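Local coordinates for 3-deoxy-D-manno-octulosonate 8-phosphate phosphatase KdsC (Haemophilus influenzae Rd, PDB 1K1E), which hydrolyses 3-deoxy-D-manno-octulosonate 8-phosphate to 3-deoxy-D-manno-octulosonate and inorganic phosphate, as a magnesium-dependent homotetrameric enzyme of lipopolysaccharide biosynthesis, at residues Asp14-Leu19 with Ala32-His37; Ala103-Asp108 with Phe122-Ala127. All coordinates share one frame; numbering follows the deposited sequence.

Contact 1: residues Asp14-Leu19 with Ala32-His37. With CO (cobalt (II) ion), chain M.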
loop_
_atom_site.group_PDB
_atom_site.type_symbol
_atom_site.label_atom_id
_atom_site.label_comp_id
_atom_site.label_asym_id
_atom_site.label_seq_id
_atom_site.Cartn_x
_atom_site.Cartn_y
_atom_site.Cartn_z
ATOM N N ASP A 14 -20.589 0.822 -0.543
ATOM C CA ASP A 14 -19.986 1.629 0.498
ATOM C C ASP A 14 -18.669 2.108 -0.139
ATOM O O ASP A 14 -18.207 1.597 -1.169
ATOM C CB ASP A 14 -19.653 0.748 1.732
ATOM C CG ASP A 14 -18.735 1.436 2.703
ATOM O OD1 ASP A 14 -18.917 2.643 2.942
ATOM O OD2 ASP A 14 -17.851 0.760 3.242
ATOM N N VAL A 15 -18.058 3.141 0.443
ATOM C CA VAL A 15 -16.796 3.615 -0.098
ATOM C C VAL A 15 -15.530 3.174 0.648
ATOM O O VAL A 15 -14.721 2.414 0.127
ATOM C CB VAL A 15 -16.767 5.206 -0.174
ATOM C CG1 VAL A 15 -15.387 5.711 -0.576
ATOM C CG2 VAL A 15 -17.823 5.654 -1.202
ATOM N N ASP A 16 -15.361 3.648 1.870
ATOM C CA ASP A 16 -14.093 3.333 2.560
ATOM C C ASP A 16 -14.020 1.913 2.976
ATOM O O ASP A 16 -14.885 1.457 3.682
ATOM C CB ASP A 16 -13.922 4.257 3.757
ATOM C CG ASP A 16 -13.869 5.715 3.325
ATOM O OD1 ASP A 16 -12.931 6.042 2.556
ATOM O OD2 ASP A 16 -14.782 6.489 3.692
ATOM N N GLY A 17 -12.987 1.196 2.539
ATOM C CA GLY A 17 -12.881 -0.195 2.967
ATOM C C GLY A 17 -13.426 -1.142 1.919
ATOM O O GLY A 17 -13.186 -2.362 1.995
ATOM N N VAL A 18 -14.155 -0.566 0.932
ATOM C CA VAL A 18 -14.711 -1.347 -0.153
ATOM C C VAL A 18 -14.096 -0.845 -1.447
ATOM O O VAL A 18 -13.363 -1.573 -2.086
ATOM C CB VAL A 18 -16.239 -1.257 -0.178
ATOM C CG1 VAL A 18 -16.803 -1.949 -1.398
ATOM C CG2 VAL A 18 -16.778 -1.988 1.071
ATOM N N LEU A 19 -14.339 0.414 -1.798
ATOM C CA LEU A 19 -13.714 0.954 -3.021
ATOM C C LEU A 19 -12.277 1.409 -2.727
ATOM O O LEU A 19 -11.536 1.730 -3.645
ATOM C CB LEU A 19 -14.506 2.144 -3.538
ATOM C CG LEU A 19 -15.937 1.760 -3.970
ATOM C CD1 LEU A 19 -16.563 3.101 -4.546
ATOM C CD2 LEU A 19 -15.856 0.680 -5.109
ATOM N N ALA A 32 -6.728 14.023 2.137
ATOM C CA ALA A 32 -6.086 14.758 1.062
ATOM C C ALA A 32 -6.053 13.983 -0.212
ATOM O O ALA A 32 -5.945 14.561 -1.275
ATOM C CB ALA A 32 -4.678 15.130 1.466
ATOM N N ILE A 33 -6.132 12.670 -0.100
ATOM C CA ILE A 33 -6.081 11.753 -1.227
ATOM C C ILE A 33 -7.030 10.619 -0.864
ATOM O O ILE A 33 -7.151 10.252 0.330
ATOM C CB ILE A 33 -4.646 11.116 -1.367
ATOM C CG1 ILE A 33 -3.636 12.139 -1.893
ATOM C CG2 ILE A 33 -4.659 9.903 -2.362
ATOM C CD1 ILE A 33 -2.244 11.669 -1.646
ATOM N N LYS A 34 -7.788 10.194 -1.855
ATOM C CA LYS A 34 -8.594 8.986 -1.742
ATOM C C LYS A 34 -8.083 8.042 -2.803
ATOM O O LYS A 34 -7.941 8.423 -3.965
ATOM C CB LYS A 34 -10.092 9.242 -1.897
ATOM C CG LYS A 34 -10.607 10.056 -0.731
ATOM C CD LYS A 34 -12.151 10.065 -0.698
ATOM C CE LYS A 34 -12.637 8.685 -0.195
ATOM N NZ LYS A 34 -12.210 8.354 1.270
ATOM N N SER A 35 -7.853 6.782 -2.442
ATOM C CA SER A 35 -7.254 5.883 -3.397
ATOM C C SER A 35 -8.224 4.804 -3.855
ATOM O O SER A 35 -8.558 3.928 -3.059
ATOM C CB SER A 35 -6.018 5.265 -2.740
ATOM O OG SER A 35 -5.134 6.312 -2.302
ATOM N N PHE A 36 -8.611 4.833 -5.123
ATOM C CA PHE A 36 -9.601 3.854 -5.656
ATOM C C PHE A 36 -8.872 2.800 -6.451
ATOM O O PHE A 36 -7.627 2.820 -6.490
ATOM C CB PHE A 36 -10.600 4.615 -6.515
ATOM C CG PHE A 36 -11.340 5.649 -5.750
ATOM C CD1 PHE A 36 -10.940 6.994 -5.779
ATOM C CD2 PHE A 36 -12.401 5.278 -4.923
ATOM C CE1 PHE A 36 -11.595 7.956 -4.988
ATOM C CE2 PHE A 36 -13.054 6.269 -4.126
ATOM C CZ PHE A 36 -12.644 7.582 -4.166
ATOM N N HIS A 37 -9.589 1.861 -7.065
ATOM C CA HIS A 37 -8.892 0.826 -7.820
ATOM C C HIS A 37 -9.406 0.844 -9.235
ATOM O O HIS A 37 -10.633 0.852 -9.466
ATOM C CB HIS A 37 -9.088 -0.541 -7.148
ATOM C CG HIS A 37 -8.259 -1.610 -7.764
ATOM N ND1 HIS A 37 -7.167 -2.176 -7.134
ATOM C CD2 HIS A 37 -8.333 -2.186 -8.995
ATOM C CE1 HIS A 37 -6.605 -3.067 -7.950
ATOM N NE2 HIS A 37 -7.295 -3.090 -9.076
HETATM CO CO CO M . -16.649 1.063 4.874
HETATM O O HOH W 1 -17.015 3.196 4.598
HETATM O O HOH W 2 -15.622 8.313 1.769
HETATM O O HOH W 3 -12.318 1.417 -6.195
HETATM O O HOH W 4 -15.181 1.262 6.351
HETATM O O HOH W 5 -18.331 0.992 6.178
#

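Contact 2: residues Ala103-Asp108 with Phe122-Ala127. With CO (cobalt (II) ion), chain M.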
loop_
_atom_site.group_PDB
_atom_site.type_symbol
_atom_site.label_atom_id
_atom_site.label_comp_id
_atom_site.label_asym_id
_atom_site.label_seq_id
_atom_site.Cartn_x
_atom_site.Cartn_y
_atom_site.Cartn_z
ATOM N N ALA A 103 -28.194 -5.019 -4.666
ATOM C CA ALA A 103 -27.128 -5.729 -3.941
ATOM C C ALA A 103 -26.277 -4.657 -3.294
ATOM O O ALA A 103 -26.158 -3.588 -3.845
ATOM C CB ALA A 103 -26.259 -6.548 -4.880
ATOM N N TYR A 104 -25.666 -4.964 -2.143
ATOM C CA TYR A 104 -24.864 -3.997 -1.401
ATOM C C TYR A 104 -23.509 -4.626 -1.118
ATOM O O TYR A 104 -23.427 -5.827 -0.937
ATOM C CB TYR A 104 -25.470 -3.729 -0.026
ATOM C CG TYR A 104 -24.851 -2.586 0.725
ATOM C CD1 TYR A 104 -25.276 -1.253 0.541
ATOM C CD2 TYR A 104 -23.762 -2.801 1.603
ATOM C CE1 TYR A 104 -24.644 -0.174 1.198
ATOM C CE2 TYR A 104 -23.175 -1.766 2.238
ATOM C CZ TYR A 104 -23.581 -0.465 2.051
ATOM O OH TYR A 104 -22.944 0.548 2.722
ATOM N N ILE A 105 -22.473 -3.810 -1.033
ATOM C CA ILE A 105 -21.161 -4.361 -0.707
ATOM C C ILE A 105 -20.571 -3.467 0.370
ATOM O O ILE A 105 -20.476 -2.254 0.182
ATOM C CB ILE A 105 -20.212 -4.477 -1.981
ATOM C CG1 ILE A 105 -18.804 -4.978 -1.517
ATOM C CG2 ILE A 105 -20.260 -3.187 -2.873
ATOM C CD1 ILE A 105 -17.889 -5.333 -2.762
ATOM N N GLY A 106 -20.156 -4.058 1.495
ATOM C CA GLY A 106 -19.676 -3.227 2.591
ATOM C C GLY A 106 -18.558 -3.936 3.300
ATOM O O GLY A 106 -18.168 -5.056 2.908
ATOM N N ASP A 107 -18.014 -3.254 4.292
ATOM C CA ASP A 107 -16.874 -3.844 5.046
ATOM C C ASP A 107 -16.970 -3.727 6.565
ATOM O O ASP A 107 -16.121 -4.290 7.251
ATOM C CB ASP A 107 -15.562 -3.164 4.688
ATOM C CG ASP A 107 -15.490 -1.716 5.187
ATOM O OD1 ASP A 107 -14.507 -1.303 5.837
ATOM O OD2 ASP A 107 -16.429 -0.958 4.930
ATOM N N ASP A 108 -17.920 -2.950 7.071
ATOM C CA ASP A 108 -17.938 -2.733 8.536
ATOM C C ASP A 108 -19.303 -2.672 9.178
ATOM O O ASP A 108 -20.341 -2.804 8.488
ATOM C CB ASP A 108 -17.127 -1.426 8.860
ATOM C CG ASP A 108 -16.475 -1.443 10.247
ATOM O OD1 ASP A 108 -15.795 -0.424 10.572
ATOM O OD2 ASP A 108 -16.611 -2.476 10.968
ATOM N N PHE A 122 -22.732 -8.457 -0.043
ATOM C CA PHE A 122 -21.375 -8.927 -0.186
ATOM C C PHE A 122 -20.463 -8.243 0.801
ATOM O O PHE A 122 -20.627 -7.054 1.073
ATOM C CB PHE A 122 -20.835 -8.529 -1.550
ATOM C CG PHE A 122 -21.535 -9.225 -2.710
ATOM C CD1 PHE A 122 -22.739 -8.724 -3.202
ATOM C CD2 PHE A 122 -20.976 -10.329 -3.324
ATOM C CE1 PHE A 122 -23.370 -9.305 -4.271
ATOM C CE2 PHE A 122 -21.620 -10.934 -4.442
ATOM C CZ PHE A 122 -22.826 -10.412 -4.907
ATOM N N ALA A 123 -19.492 -8.995 1.318
ATOM C CA ALA A 123 -18.515 -8.377 2.217
ATOM C C ALA A 123 -17.173 -8.587 1.583
ATOM O O ALA A 123 -16.928 -9.658 0.995
ATOM C CB ALA A 123 -18.556 -9.060 3.632
ATOM N N VAL A 124 -16.313 -7.577 1.685
ATOM C CA VAL A 124 -14.924 -7.680 1.210
ATOM C C VAL A 124 -14.174 -8.661 2.096
ATOM O O VAL A 124 -14.564 -8.916 3.254
ATOM C CB VAL A 124 -14.200 -6.291 1.204
ATOM C CG1 VAL A 124 -14.902 -5.376 0.212
ATOM C CG2 VAL A 124 -14.215 -5.650 2.616
ATOM N N ALA A 125 -13.116 -9.228 1.539
ATOM C CA ALA A 125 -12.352 -10.265 2.270
ATOM C C ALA A 125 -11.767 -9.905 3.623
ATOM O O ALA A 125 -11.487 -10.790 4.440
ATOM C CB ALA A 125 -11.254 -10.775 1.382
ATOM N N ASP A 126 -11.462 -8.644 3.834
ATOM C CA ASP A 126 -10.827 -8.249 5.091
ATOM C C ASP A 126 -11.814 -7.651 6.051
ATOM O O ASP A 126 -11.431 -7.102 7.079
ATOM C CB ASP A 126 -9.640 -7.282 4.884
ATOM C CG ASP A 126 -9.989 -6.083 4.005
ATOM O OD1 ASP A 126 -9.371 -5.042 4.204
ATOM O OD2 ASP A 126 -10.850 -6.137 3.101
ATOM N N ALA A 127 -13.105 -7.822 5.753
ATOM C CA ALA A 127 -14.128 -7.361 6.672
ATOM C C ALA A 127 -14.093 -8.254 7.941
ATOM O O ALA A 127 -13.646 -9.411 7.906
ATOM C CB ALA A 127 -15.551 -7.488 6.023
HETATM CO CO CO M . -16.649 1.063 4.874
HETATM O O HOH W 4 -15.181 1.262 6.351
HETATM O O HOH W 1 -17.015 3.196 4.598
HETATM O O HOH W 5 -18.331 0.992 6.178
#

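Contact 1: residues Asp14-Leu19 with Ala32-His37
Asp16 and Lys34 form a salt bridge. Lys34, bent at both chi3 (75°) and chi4 (64°), curls its ammonium back so that NZ lies 2.7 Å from Asp16 OD1 and meets the syn lone pair of that oxygen. The second carboxylate oxygen, OD2, accepts a hydrogen bond from a water that in turn receives a weak one from NZ, and Glu31 is a further salt-bridge partner of the lysine.

Val15 CG1 touches Lys34 CE at 4.1 Å and also comes to the edge of the Phe36 ring, near its plane, while Leu19 CB lies 4.0 Å from Phe36 CD2. Helix 63-72 covers Val15 and Phe36 through Leu65.

Backbone polar contacts finish the seam: Phe36 CA points its hydrogen at Leu19 O, 3.5 Å away, and one water links Leu19 O to His37 N.

Asp16 thus has two jobs, its carboxylate gripping the strand and its carbonyl O binding cobalt at 2.2 Å, next to Asp14 OD2 at 2.0 Å. Two aspartates in a DxD arrangement at the end of strand 10-14, one binding through its side chain and the other through its backbone, are the metal-binding motif of HAD phosphatases.

Contact 2: residues Ala103-Asp108 with Phe122-Ala127
Strands 102-106 and 120-123 run parallel here, with Ile105 beside Phe122 and Gly106 beside Ala123. They are the two neighbouring strands of a beta-alpha-beta unit, crossed over by helix 112-117, in the Rossmann-like HAD core. Phe122 bonds to the neighbouring strand through both its N and its O, on either side of Ile105 along that strand: its N donates to Tyr104 O at 2.9 Å, and its O accepts from Gly106 N at 3.1 Å. A weak third bond, Val124 N to Gly106 O, carries the pairing past the end of strand 120-123.

Phe122 and Ile105 point to the same face of the sheet, where Ile105 CG1 packs on Phe122 CB at 4.1 Å. The aromatic ring turns its edge to the neighbouring strand, with Tyr104 O in the ring plane and Ala103 CB 4.0 Å from Phe122 CE1. Met151 of helix 147-158 covers both Ile105 and Phe122. Tyr104 CE2 lies close over Gly106, leaving no room for a CB there.

Beyond the strands, Val124 starts a type I turn that ends at Ala127, and both residues close on Asp107: Val124 CG2 lies 3.5 Å from Asp107 CB, and Ala127 CB packs against Asp107 O, a buried carbonyl without a polar partner. Asp107 CG stands between the backbone N and the carbonyl carbon (chi1 69°), which carries the carboxylate away from the turn to the metal. Its OD1 forms a salt bridge with Arg39 of a neighbouring subunit and accepts a hydrogen bond from a cobalt-bound water, while Asp107 OD2 binds the cobalt itself at 2.0 Å.

From the N terminus, strand 10-14 leads into contact 1, which closes the excursion through the hairpin of strands 23-27 and 30-37 by bringing the latter back to the loop at 14-19. Contact 2 opens much later and closes the beta-alpha-beta unit around helix 112-117. The two follow in series, neither nested nor crossed, with centres about 13 Å apart. Strand 10-14 lies directly beside 102-106, and Asp14 N probably bonds to Ile105 O, 3.2 Å away. At the ends of these strands both contacts meet one cobalt: Asp14 OD2 and Asp107 OD2, 2.8 Å apart, share the ion.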